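Long-range contacts in alpha-14 giardin (Giardia lamblia, PDB 3CHJ), which probably serves as a calcium-regulated structural element that links the phospholipid membrane to the underlying axoneme, binding phospholipid in a calcium-dependent way as annexins do: residues 82-90 with 104-115; 242-252 with 276-287. All coordinates share one frame; numbering follows the deposited sequence.

Interaction 1: 82-90 with 104-115; sequences RAQLLCELI and LVDVLLTIETHE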
loop_
_atom_site.group_PDB
_atom_site.type_symbol
_atom_site.label_atom_id
_atom_site.label_comp_id
_atom_site.label_asym_id
_atom_site.label_seq_id
_atom_site.Cartn_x
_atom_site.Cartn_y
_atom_site.Cartn_z
ATOM N N ARG A 82 9.359 5.493 -5.574
ATOM C CA ARG A 82 8.028 5.341 -4.963
ATOM C C ARG A 82 6.922 6.113 -5.689
ATOM O O ARG A 82 5.870 5.561 -6.047
ATOM C CB ARG A 82 8.113 5.799 -3.507
ATOM C CG ARG A 82 6.791 5.999 -2.800
ATOM C CD ARG A 82 7.022 6.495 -1.376
ATOM N NE ARG A 82 5.944 6.065 -0.486
ATOM C CZ ARG A 82 5.667 4.787 -0.238
ATOM N NH1 ARG A 82 6.383 3.830 -0.815
ATOM N NH2 ARG A 82 4.674 4.460 0.571
ATOM N N ALA A 83 7.154 7.405 -5.896
ATOM C CA ALA A 83 6.141 8.261 -6.500
ATOM C C ALA A 83 5.768 7.765 -7.892
ATOM O O ALA A 83 4.596 7.786 -8.271
ATOM C CB ALA A 83 6.622 9.706 -6.541
ATOM N N GLN A 84 6.765 7.328 -8.655
ATOM C CA GLN A 84 6.541 6.782 -9.987
ATOM C C GLN A 84 5.681 5.511 -9.923
ATOM O O GLN A 84 4.702 5.367 -10.655
ATOM C CB GLN A 84 7.888 6.462 -10.646
ATOM C CG GLN A 84 7.754 6.054 -12.090
ATOM C CD GLN A 84 7.509 7.244 -13.003
ATOM O OE1 GLN A 84 8.014 8.346 -12.763
ATOM N NE2 GLN A 84 6.737 7.025 -14.060
ATOM N N LEU A 85 6.055 4.609 -9.018
ATOM C CA LEU A 85 5.311 3.398 -8.802
ATOM C C LEU A 85 3.841 3.724 -8.478
ATOM O O LEU A 85 2.939 3.134 -9.092
ATOM C CB LEU A 85 5.957 2.567 -7.689
ATOM C CG LEU A 85 5.134 1.358 -7.264
ATOM C CD1 LEU A 85 5.058 0.361 -8.405
ATOM C CD2 LEU A 85 5.733 0.750 -6.005
ATOM N N LEU A 86 3.601 4.655 -7.545
ATOM C CA LEU A 86 2.216 4.987 -7.172
ATOM C C LEU A 86 1.401 5.481 -8.366
ATOM O O LEU A 86 0.245 5.076 -8.553
ATOM C CB LEU A 86 2.186 6.024 -6.041
ATOM C CG LEU A 86 2.918 5.622 -4.752
ATOM C CD1 LEU A 86 2.971 6.764 -3.747
ATOM C CD2 LEU A 86 2.296 4.397 -4.115
ATOM N N CYS A 87 1.998 6.358 -9.180
ATOM C CA CYS A 87 1.305 6.867 -10.361
ATOM C C CYS A 87 1.015 5.747 -11.363
ATOM O O CYS A 87 -0.074 5.668 -11.922
ATOM C CB CYS A 87 2.135 7.952 -11.060
ATOM S SG CYS A 87 2.200 9.480 -10.135
ATOM N N GLU A 88 2.007 4.898 -11.600
ATOM C CA GLU A 88 1.827 3.779 -12.533
ATOM C C GLU A 88 0.742 2.811 -12.063
ATOM O O GLU A 88 -0.018 2.285 -12.886
ATOM C CB GLU A 88 3.128 3.036 -12.777
ATOM C CG GLU A 88 4.177 3.913 -13.449
ATOM C CD GLU A 88 5.484 3.176 -13.671
ATOM O OE1 GLU A 88 5.523 1.969 -13.384
ATOM O OE2 GLU A 88 6.458 3.809 -14.136
ATOM N N LEU A 89 0.658 2.592 -10.753
ATOM C CA LEU A 89 -0.398 1.717 -10.219
ATOM C C LEU A 89 -1.789 2.326 -10.431
ATOM O O LEU A 89 -2.712 1.633 -10.824
ATOM C CB LEU A 89 -0.193 1.423 -8.728
ATOM C CG LEU A 89 1.029 0.551 -8.418
ATOM C CD1 LEU A 89 1.300 0.530 -6.906
ATOM C CD2 LEU A 89 0.816 -0.873 -8.923
ATOM N N ILE A 90 -1.926 3.622 -10.170
ATOM C CA ILE A 90 -3.215 4.313 -10.410
ATOM C C ILE A 90 -3.594 4.294 -11.894
ATOM O O ILE A 90 -4.737 4.020 -12.238
ATOM C CB ILE A 90 -3.179 5.758 -9.878
ATOM C CG1 ILE A 90 -3.065 5.730 -8.361
ATOM C CG2 ILE A 90 -4.398 6.550 -10.362
ATOM C CD1 ILE A 90 -2.673 7.081 -7.797
ATOM N N LEU A 104 -6.886 1.128 -6.266
ATOM C CA LEU A 104 -7.013 2.554 -5.964
ATOM C C LEU A 104 -7.139 2.732 -4.448
ATOM O O LEU A 104 -6.560 3.644 -3.887
ATOM C CB LEU A 104 -8.228 3.129 -6.710
ATOM C CG LEU A 104 -8.052 3.136 -8.236
ATOM C CD1 LEU A 104 -9.330 3.712 -8.894
ATOM C CD2 LEU A 104 -6.816 3.905 -8.643
ATOM N N VAL A 105 -7.909 1.862 -3.792
ATOM C CA VAL A 105 -8.014 1.897 -2.324
ATOM C C VAL A 105 -6.665 1.622 -1.653
ATOM O O VAL A 105 -6.224 2.394 -0.785
ATOM C CB VAL A 105 -9.111 0.932 -1.854
ATOM C CG1 VAL A 105 -9.108 0.740 -0.302
ATOM C CG2 VAL A 105 -10.478 1.474 -2.349
ATOM N N ASP A 106 -5.984 0.571 -2.103
ATOM C CA ASP A 106 -4.706 0.189 -1.500
ATOM C C ASP A 106 -3.695 1.315 -1.595
ATOM O O ASP A 106 -2.901 1.524 -0.664
ATOM C CB ASP A 106 -4.106 -1.016 -2.225
ATOM C CG ASP A 106 -4.811 -2.326 -1.901
ATOM O OD1 ASP A 106 -5.645 -2.403 -0.954
ATOM O OD2 ASP A 106 -4.488 -3.300 -2.616
ATOM N N VAL A 107 -3.691 2.013 -2.729
ATOM C CA VAL A 107 -2.689 3.053 -2.965
ATOM C C VAL A 107 -3.043 4.312 -2.197
ATOM O O VAL A 107 -2.250 4.814 -1.387
ATOM C CB VAL A 107 -2.553 3.369 -4.467
ATOM C CG1 VAL A 107 -1.676 4.605 -4.678
ATOM C CG2 VAL A 107 -1.983 2.153 -5.209
ATOM N N LEU A 108 -4.234 4.835 -2.432
ATOM C CA LEU A 108 -4.547 6.174 -1.940
ATOM C C LEU A 108 -4.628 6.248 -0.430
ATOM O O LEU A 108 -4.348 7.311 0.143
ATOM C CB LEU A 108 -5.816 6.699 -2.596
ATOM C CG LEU A 108 -5.580 7.069 -4.057
ATOM C CD1 LEU A 108 -6.901 7.262 -4.796
ATOM C CD2 LEU A 108 -4.715 8.363 -4.135
ATOM N N LEU A 109 -4.992 5.137 0.216
ATOM C CA LEU A 109 -5.244 5.160 1.666
ATOM C C LEU A 109 -4.018 4.810 2.499
ATOM O O LEU A 109 -4.098 4.788 3.728
ATOM C CB LEU A 109 -6.429 4.287 2.062
ATOM C CG LEU A 109 -7.750 4.686 1.405
ATOM C CD1 LEU A 109 -8.864 3.775 1.932
ATOM C CD2 LEU A 109 -8.040 6.162 1.683
ATOM N N THR A 110 -2.897 4.541 1.838
ATOM C CA THR A 110 -1.709 4.088 2.595
ATOM C C THR A 110 -0.473 4.910 2.284
ATOM O O THR A 110 0.658 4.452 2.499
ATOM C CB THR A 110 -1.391 2.613 2.387
ATOM O OG1 THR A 110 -0.979 2.413 1.025
ATOM C CG2 THR A 110 -2.578 1.718 2.737
ATOM N N ILE A 111 -0.691 6.116 1.788
ATOM C CA ILE A 111 0.394 7.068 1.571
ATOM C C ILE A 111 0.184 8.380 2.326
ATOM O O ILE A 111 -0.946 8.812 2.586
ATOM C CB ILE A 111 0.649 7.317 0.075
ATOM C CG1 ILE A 111 -0.614 7.882 -0.608
ATOM C CG2 ILE A 111 1.130 6.017 -0.548
ATOM C CD1 ILE A 111 -0.471 8.160 -2.089
ATOM N N GLU A 112 1.294 9.018 2.674
ATOM C CA GLU A 112 1.229 10.244 3.463
ATOM C C GLU A 112 0.636 11.406 2.654
ATOM O O GLU A 112 0.664 11.386 1.413
ATOM C CB GLU A 112 2.631 10.602 3.980
ATOM C CG GLU A 112 3.338 9.469 4.752
ATOM C CD GLU A 112 2.655 9.111 6.066
ATOM O OE1 GLU A 112 1.953 9.964 6.639
ATOM O OE2 GLU A 112 2.829 7.965 6.533
ATOM N N THR A 113 0.089 12.414 3.344
ATOM C CA THR A 113 -0.537 13.544 2.646
ATOM C C THR A 113 0.458 14.245 1.723
ATOM O O THR A 113 0.103 14.620 0.597
ATOM C CB THR A 113 -1.161 14.602 3.600
ATOM O OG1 THR A 113 -1.437 14.020 4.878
ATOM C CG2 THR A 113 -2.453 15.155 2.994
ATOM N N HIS A 114 1.702 14.410 2.184
ATOM C CA HIS A 114 2.750 15.003 1.336
ATOM C C HIS A 114 2.987 14.198 0.054
ATOM O O HIS A 114 3.260 14.771 -1.004
ATOM C CB HIS A 114 4.061 15.264 2.115
ATOM C CG HIS A 114 4.851 14.026 2.444
ATOM N ND1 HIS A 114 5.734 13.449 1.556
ATOM C CD2 HIS A 114 4.921 13.284 3.577
ATOM C CE1 HIS A 114 6.292 12.390 2.116
ATOM N NE2 HIS A 114 5.820 12.271 3.345
ATOM N N GLU A 115 2.853 12.874 0.156
ATOM C CA GLU A 115 3.051 11.975 -0.980
ATOM C C GLU A 115 1.870 12.080 -1.946
ATOM O O GLU A 115 2.049 11.973 -3.143
ATOM C CB GLU A 115 3.212 10.528 -0.523
ATOM C CG GLU A 115 3.739 9.576 -1.628
ATOM C CD GLU A 115 5.228 9.752 -1.950
ATOM O OE1 GLU A 115 6.010 10.091 -1.039
ATOM O OE2 GLU A 115 5.622 9.535 -3.120
HETATM O O HOH W 1 3.985 7.783 1.649
HETATM O O HOH W 2 3.372 4.813 2.936
#

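Interaction 2: 242-252 with 276-287; sequences DPCCAAAFSMN and CKGCKYYYKKVY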
loop_
_atom_site.group_PDB
_atom_site.type_symbol
_atom_site.label_atom_id
_atom_site.label_comp_id
_atom_site.label_asym_id
_atom_site.label_seq_id
_atom_site.Cartn_x
_atom_site.Cartn_y
_atom_site.Cartn_z
ATOM N N ASP A 242 -1.129 2.964 12.717
ATOM C CA ASP A 242 0.217 2.367 12.648
ATOM C C ASP A 242 0.397 1.685 11.283
ATOM O O ASP A 242 -0.146 0.592 11.085
ATOM C CB ASP A 242 0.411 1.329 13.732
ATOM C CG ASP A 242 1.850 0.805 13.803
ATOM O OD1 ASP A 242 2.604 0.913 12.804
ATOM O OD2 ASP A 242 2.215 0.260 14.863
ATOM N N PRO A 243 1.111 2.342 10.348
ATOM C CA PRO A 243 1.345 1.761 9.018
ATOM C C PRO A 243 1.754 0.289 8.991
ATOM O O PRO A 243 1.369 -0.412 8.048
ATOM C CB PRO A 243 2.448 2.644 8.436
ATOM C CG PRO A 243 2.097 4.016 9.001
ATOM C CD PRO A 243 1.708 3.703 10.440
ATOM N N CYS A 244 2.504 -0.194 9.983
ATOM C CA CYS A 244 2.921 -1.612 9.996
ATOM C C CYS A 244 1.731 -2.554 10.146
ATOM O O CYS A 244 1.693 -3.636 9.541
ATOM C CB CYS A 244 3.976 -1.894 11.069
ATOM S SG CYS A 244 5.551 -1.118 10.691
ATOM N N CYS A 245 0.739 -2.113 10.919
ATOM C CA CYS A 245 -0.508 -2.847 11.060
ATOM C C CYS A 245 -1.300 -2.834 9.753
ATOM O O CYS A 245 -1.895 -3.854 9.378
ATOM C CB CYS A 245 -1.339 -2.266 12.184
ATOM S SG CYS A 245 -0.721 -2.801 13.806
ATOM N N ALA A 246 -1.292 -1.694 9.061
ATOM C CA ALA A 246 -1.955 -1.613 7.763
ATOM C C ALA A 246 -1.353 -2.590 6.747
ATOM O O ALA A 246 -2.085 -3.245 5.997
ATOM C CB ALA A 246 -1.950 -0.168 7.233
ATOM N N ALA A 247 -0.029 -2.680 6.722
ATOM C CA ALA A 247 0.646 -3.582 5.806
ATOM C C ALA A 247 0.273 -5.029 6.155
ATOM O O ALA A 247 -0.032 -5.825 5.276
ATOM C CB ALA A 247 2.151 -3.383 5.893
ATOM N N ALA A 248 0.314 -5.377 7.446
ATOM C CA ALA A 248 -0.072 -6.728 7.868
ATOM C C ALA A 248 -1.505 -7.072 7.494
ATOM O O ALA A 248 -1.784 -8.169 7.032
ATOM C CB ALA A 248 0.145 -6.914 9.373
ATOM N N PHE A 249 -2.401 -6.107 7.688
ATOM C CA PHE A 249 -3.804 -6.285 7.321
ATOM C C PHE A 249 -3.940 -6.530 5.828
ATOM O O PHE A 249 -4.595 -7.491 5.423
ATOM C CB PHE A 249 -4.598 -5.039 7.751
ATOM C CG PHE A 249 -6.031 -5.002 7.244
ATOM C CD1 PHE A 249 -6.925 -6.022 7.556
ATOM C CD2 PHE A 249 -6.468 -3.943 6.443
ATOM C CE1 PHE A 249 -8.256 -5.982 7.089
ATOM C CE2 PHE A 249 -7.815 -3.896 5.965
ATOM C CZ PHE A 249 -8.682 -4.917 6.287
ATOM N N SER A 250 -3.339 -5.662 5.015
ATOM C CA SER A 250 -3.485 -5.820 3.549
ATOM C C SER A 250 -2.883 -7.141 3.070
ATOM O O SER A 250 -3.432 -7.814 2.174
ATOM C CB SER A 250 -2.852 -4.657 2.795
ATOM O OG SER A 250 -3.463 -3.412 3.138
ATOM N N MET A 251 -1.759 -7.525 3.671
ATOM C CA MET A 251 -1.118 -8.793 3.308
ATOM C C MET A 251 -2.010 -9.968 3.716
ATOM O O MET A 251 -2.161 -10.915 2.957
ATOM C CB MET A 251 0.274 -8.916 3.933
ATOM C CG MET A 251 1.313 -7.941 3.326
ATOM S SD MET A 251 1.657 -8.187 1.556
ATOM C CE MET A 251 2.560 -9.766 1.611
ATOM N N ASN A 252 -2.624 -9.902 4.896
ATOM C CA ASN A 252 -3.537 -10.976 5.320
ATOM C C ASN A 252 -4.705 -11.157 4.348
ATOM O O ASN A 252 -5.055 -12.288 3.970
ATOM C CB ASN A 252 -4.043 -10.741 6.748
ATOM C CG ASN A 252 -4.941 -11.878 7.234
ATOM O OD1 ASN A 252 -4.473 -12.984 7.539
ATOM N ND2 ASN A 252 -6.235 -11.610 7.304
ATOM N N CYS A 276 7.838 -0.267 6.371
ATOM C CA CYS A 276 6.987 -0.964 7.332
ATOM C C CYS A 276 7.644 -2.228 7.895
ATOM O O CYS A 276 7.109 -3.342 7.767
ATOM C CB CYS A 276 5.631 -1.298 6.698
ATOM S SG CYS A 276 4.597 0.165 6.324
ATOM N N LYS A 277 8.767 -2.031 8.568
ATOM C CA LYS A 277 9.581 -3.136 9.059
ATOM C C LYS A 277 8.880 -4.019 10.081
ATOM O O LYS A 277 9.160 -5.222 10.156
ATOM C CB LYS A 277 10.904 -2.614 9.612
ATOM C CG LYS A 277 11.742 -1.937 8.536
ATOM C CD LYS A 277 13.117 -1.546 9.052
ATOM C CE LYS A 277 13.863 -0.727 7.994
ATOM N NZ LYS A 277 15.335 -0.709 8.233
ATOM N N GLY A 278 7.946 -3.444 10.836
ATOM C CA GLY A 278 7.243 -4.235 11.836
ATOM C C GLY A 278 6.119 -5.112 11.303
ATOM O O GLY A 278 5.418 -5.763 12.081
ATOM N N CYS A 279 5.944 -5.162 9.984
ATOM C CA CYS A 279 4.852 -5.953 9.406
ATOM C C CYS A 279 4.763 -7.380 9.941
ATOM O O CYS A 279 3.675 -7.819 10.379
ATOM C CB CYS A 279 4.970 -5.989 7.892
ATOM S SG CYS A 279 3.643 -6.944 7.084
ATOM N N LYS A 280 5.869 -8.124 9.888
ATOM C CA LYS A 280 5.807 -9.528 10.339
ATOM C C LYS A 280 5.439 -9.660 11.820
ATOM O O LYS A 280 4.657 -10.551 12.201
ATOM C CB LYS A 280 7.102 -10.287 10.036
ATOM C CG LYS A 280 7.388 -10.459 8.537
ATOM C CD LYS A 280 8.495 -11.523 8.318
ATOM C CE LYS A 280 8.903 -11.598 6.843
ATOM N NZ LYS A 280 9.975 -12.644 6.584
ATOM N N TYR A 281 5.991 -8.776 12.641
ATOM C CA TYR A 281 5.649 -8.749 14.062
ATOM C C TYR A 281 4.142 -8.531 14.298
ATOM O O TYR A 281 3.499 -9.295 15.026
ATOM C CB TYR A 281 6.465 -7.665 14.748
ATOM C CG TYR A 281 6.063 -7.425 16.172
ATOM C CD1 TYR A 281 6.527 -8.250 17.185
ATOM C CD2 TYR A 281 5.197 -6.392 16.491
ATOM C CE1 TYR A 281 6.141 -8.027 18.506
ATOM C CE2 TYR A 281 4.799 -6.163 17.801
ATOM C CZ TYR A 281 5.281 -6.986 18.798
ATOM O OH TYR A 281 4.907 -6.742 20.110
ATOM N N TYR A 282 3.578 -7.501 13.672
ATOM C CA TYR A 282 2.157 -7.228 13.876
ATOM C C TYR A 282 1.296 -8.303 13.248
ATOM O O TYR A 282 0.238 -8.613 13.769
ATOM C CB TYR A 282 1.769 -5.826 13.387
ATOM C CG TYR A 282 2.335 -4.773 14.297
ATOM C CD1 TYR A 282 1.763 -4.523 15.544
ATOM C CD2 TYR A 282 3.475 -4.045 13.931
ATOM C CE1 TYR A 282 2.304 -3.564 16.399
ATOM C CE2 TYR A 282 4.027 -3.086 14.779
ATOM C CZ TYR A 282 3.440 -2.853 16.010
ATOM O OH TYR A 282 3.963 -1.907 16.852
ATOM N N TYR A 283 1.753 -8.866 12.138
ATOM C CA TYR A 283 1.022 -9.955 11.492
ATOM C C TYR A 283 0.750 -11.095 12.488
ATOM O O TYR A 283 -0.387 -11.564 12.627
ATOM C CB TYR A 283 1.778 -10.474 10.249
ATOM C CG TYR A 283 0.931 -11.456 9.472
ATOM C CD1 TYR A 283 0.212 -11.042 8.343
ATOM C CD2 TYR A 283 0.797 -12.780 9.893
ATOM C CE1 TYR A 283 -0.616 -11.923 7.652
ATOM C CE2 TYR A 283 -0.043 -13.674 9.204
ATOM C CZ TYR A 283 -0.733 -13.231 8.091
ATOM O OH TYR A 283 -1.562 -14.088 7.403
ATOM N N LYS A 284 1.795 -11.538 13.182
ATOM C CA LYS A 284 1.643 -12.629 14.153
ATOM C C LYS A 284 0.832 -12.194 15.375
ATOM O O LYS A 284 0.014 -12.967 15.903
ATOM C CB LYS A 284 3.013 -13.145 14.577
ATOM C CG LYS A 284 2.943 -14.351 15.502
ATOM C CD LYS A 284 4.288 -15.022 15.630
ATOM C CE LYS A 284 4.282 -16.075 16.729
ATOM N NZ LYS A 284 4.166 -15.446 18.083
ATOM N N LYS A 285 1.047 -10.956 15.807
ATOM C CA LYS A 285 0.396 -10.445 17.004
ATOM C C LYS A 285 -1.111 -10.449 16.781
ATOM O O LYS A 285 -1.860 -10.797 17.698
ATOM C CB LYS A 285 0.928 -9.043 17.331
ATOM C CG LYS A 285 0.656 -8.589 18.750
ATOM C CD LYS A 285 1.420 -7.318 19.070
ATOM C CE LYS A 285 1.194 -6.877 20.512
ATOM N NZ LYS A 285 2.003 -5.648 20.814
ATOM N N VAL A 286 -1.545 -10.103 15.565
ATOM C CA VAL A 286 -2.961 -9.922 15.257
ATOM C C VAL A 286 -3.605 -11.230 14.787
ATOM O O VAL A 286 -4.725 -11.559 15.196
ATOM C CB VAL A 286 -3.159 -8.811 14.189
ATOM C CG1 VAL A 286 -4.630 -8.663 13.820
ATOM C CG2 VAL A 286 -2.608 -7.483 14.706
ATOM N N TYR A 287 -2.899 -11.978 13.932
ATOM C CA TYR A 287 -3.482 -13.155 13.267
ATOM C C TYR A 287 -3.083 -14.491 13.891
ATOM O O TYR A 287 -3.621 -15.531 13.496
ATOM C CB TYR A 287 -3.197 -13.159 11.740
ATOM C CG TYR A 287 -3.713 -11.886 11.128
ATOM C CD1 TYR A 287 -2.836 -10.889 10.704
ATOM C CD2 TYR A 287 -5.081 -11.647 11.053
ATOM C CE1 TYR A 287 -3.322 -9.674 10.191
ATOM C CE2 TYR A 287 -5.573 -10.461 10.549
ATOM C CZ TYR A 287 -4.700 -9.482 10.121
ATOM O OH TYR A 287 -5.230 -8.303 9.636
HETATM O O HOH W 3 4.827 0.217 15.352
HETATM O O HOH W 4 -3.181 -5.936 10.960
#

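Interaction 1: 82-90 with 104-115
The R82 guanidinium approaches T110 O with its edge, near the plane of the group, while E115 CD and I111 CG2 lie obliquely to it. Water 1, also in plane at the edge, accepts weakly from R82 NE and accepts from E112 N at 3.1 Å; water 2 accepts weakly from R82 NH2 and donates to T110 O. An extended chain carries R82 this far, and NH1 is held by M271 O beyond the segments. The E115 carboxylate is turned 75° from the guanidinium, and R82 NE stands 4.1 Å from E115 OE1, beyond a salt bridge. E115 OE2 settles 3.6 Å from A83 CB, a small methyl that admits the acid. With its CG anti to the backbone N (chi1 -167°), E115 sets that carbon 3.6 Å from L86 CD1; the bend at chi2 then turns the carboxylate toward R82 and A83. L86 CD1 meets I111 CG2 tip to tip. Branched V107 packs CG1 on L86 and I90, CG2 on L89. The I90 and L104 side chains cross at about a right angle, CG2 meeting CD2. Segments 82-90 and 104-108 form a nearly antiparallel helix pair (-158°), completed by the turn and the start of helix 113-127, within the all-helical annexin fold.

Interaction 2: 242-252 with 276-287
Helices 243-252 and 279-287, in the fourth-repeat family region of this annexin, pack at a crossing angle of -65° with their axes only 8.0 Å apart. Small residues make that closeness possible. A248 CB sits against the backbone of the second helix, 3.7 Å from Y283 N, and A247 CB touches C279 SG at 4.0 Å. Where the type I turn from C276 to C279 leads into that helix, G278 has no side chain to obstruct C244, whose SG comes to 3.3 Å from G278 N. C276 SG lies beside P243.

Aromatic rings close the two ends. With its CG anti to the carbonyl carbon (chi1 -71°), Y282 is directed at the start of the first helix, where C245 SG meets the ring obliquely, 4.0 Å from its centroid, and C244 CB packs on CD2. D242 caps this helix by accepting from C244 N through OD1, while OD2 is joined to Y282 OH through water 3. At the far end the N252 amide stacks on Y287, the planes 8° apart and CG 3.6 Å above the ring centre; V286 CG1 covers the opposite face. Y287 also lays CD1 over the face of Y283, and its OH meets the F249 ring at its edge, 3.5 Å from F249 CD1. F249 is in turn engaged by R218 in a cation-pi contact, and Y283 meets F291 edge-to-face.

Chemically, then, the centre is held by dispersion between methyls, thiols and backbone, which suits a tight crossing, and no disulfide joins the cysteines. Polar groups gather toward the ends: at one, water 3 bridges the D242 carboxylate and the Y282 hydroxyl; at the other, stacking packs the flat N252 amide on the Y287 ring.

In the fold
From the N terminus, interaction 1 comes first: the 13 residues between its segments finish helix 82-94, make the turn and begin helix 101-108, and the contact extends to the start of helix 113-127. Interaction 2 closes a longer excursion of 23 residues, which includes helix 262-272. The two are in series, neither nested nor crossed. Their centres are 19 Å apart and their nearest atoms about 5 Å, without touching. Two helices connect them. Helix 262-272 touches L86 and D106 of interaction 1 as well as S250 and M251 of interaction 2, while Y231 of helix 227-241 hydrogen-bonds to both D106 and S250, tying distant parts of the chain together.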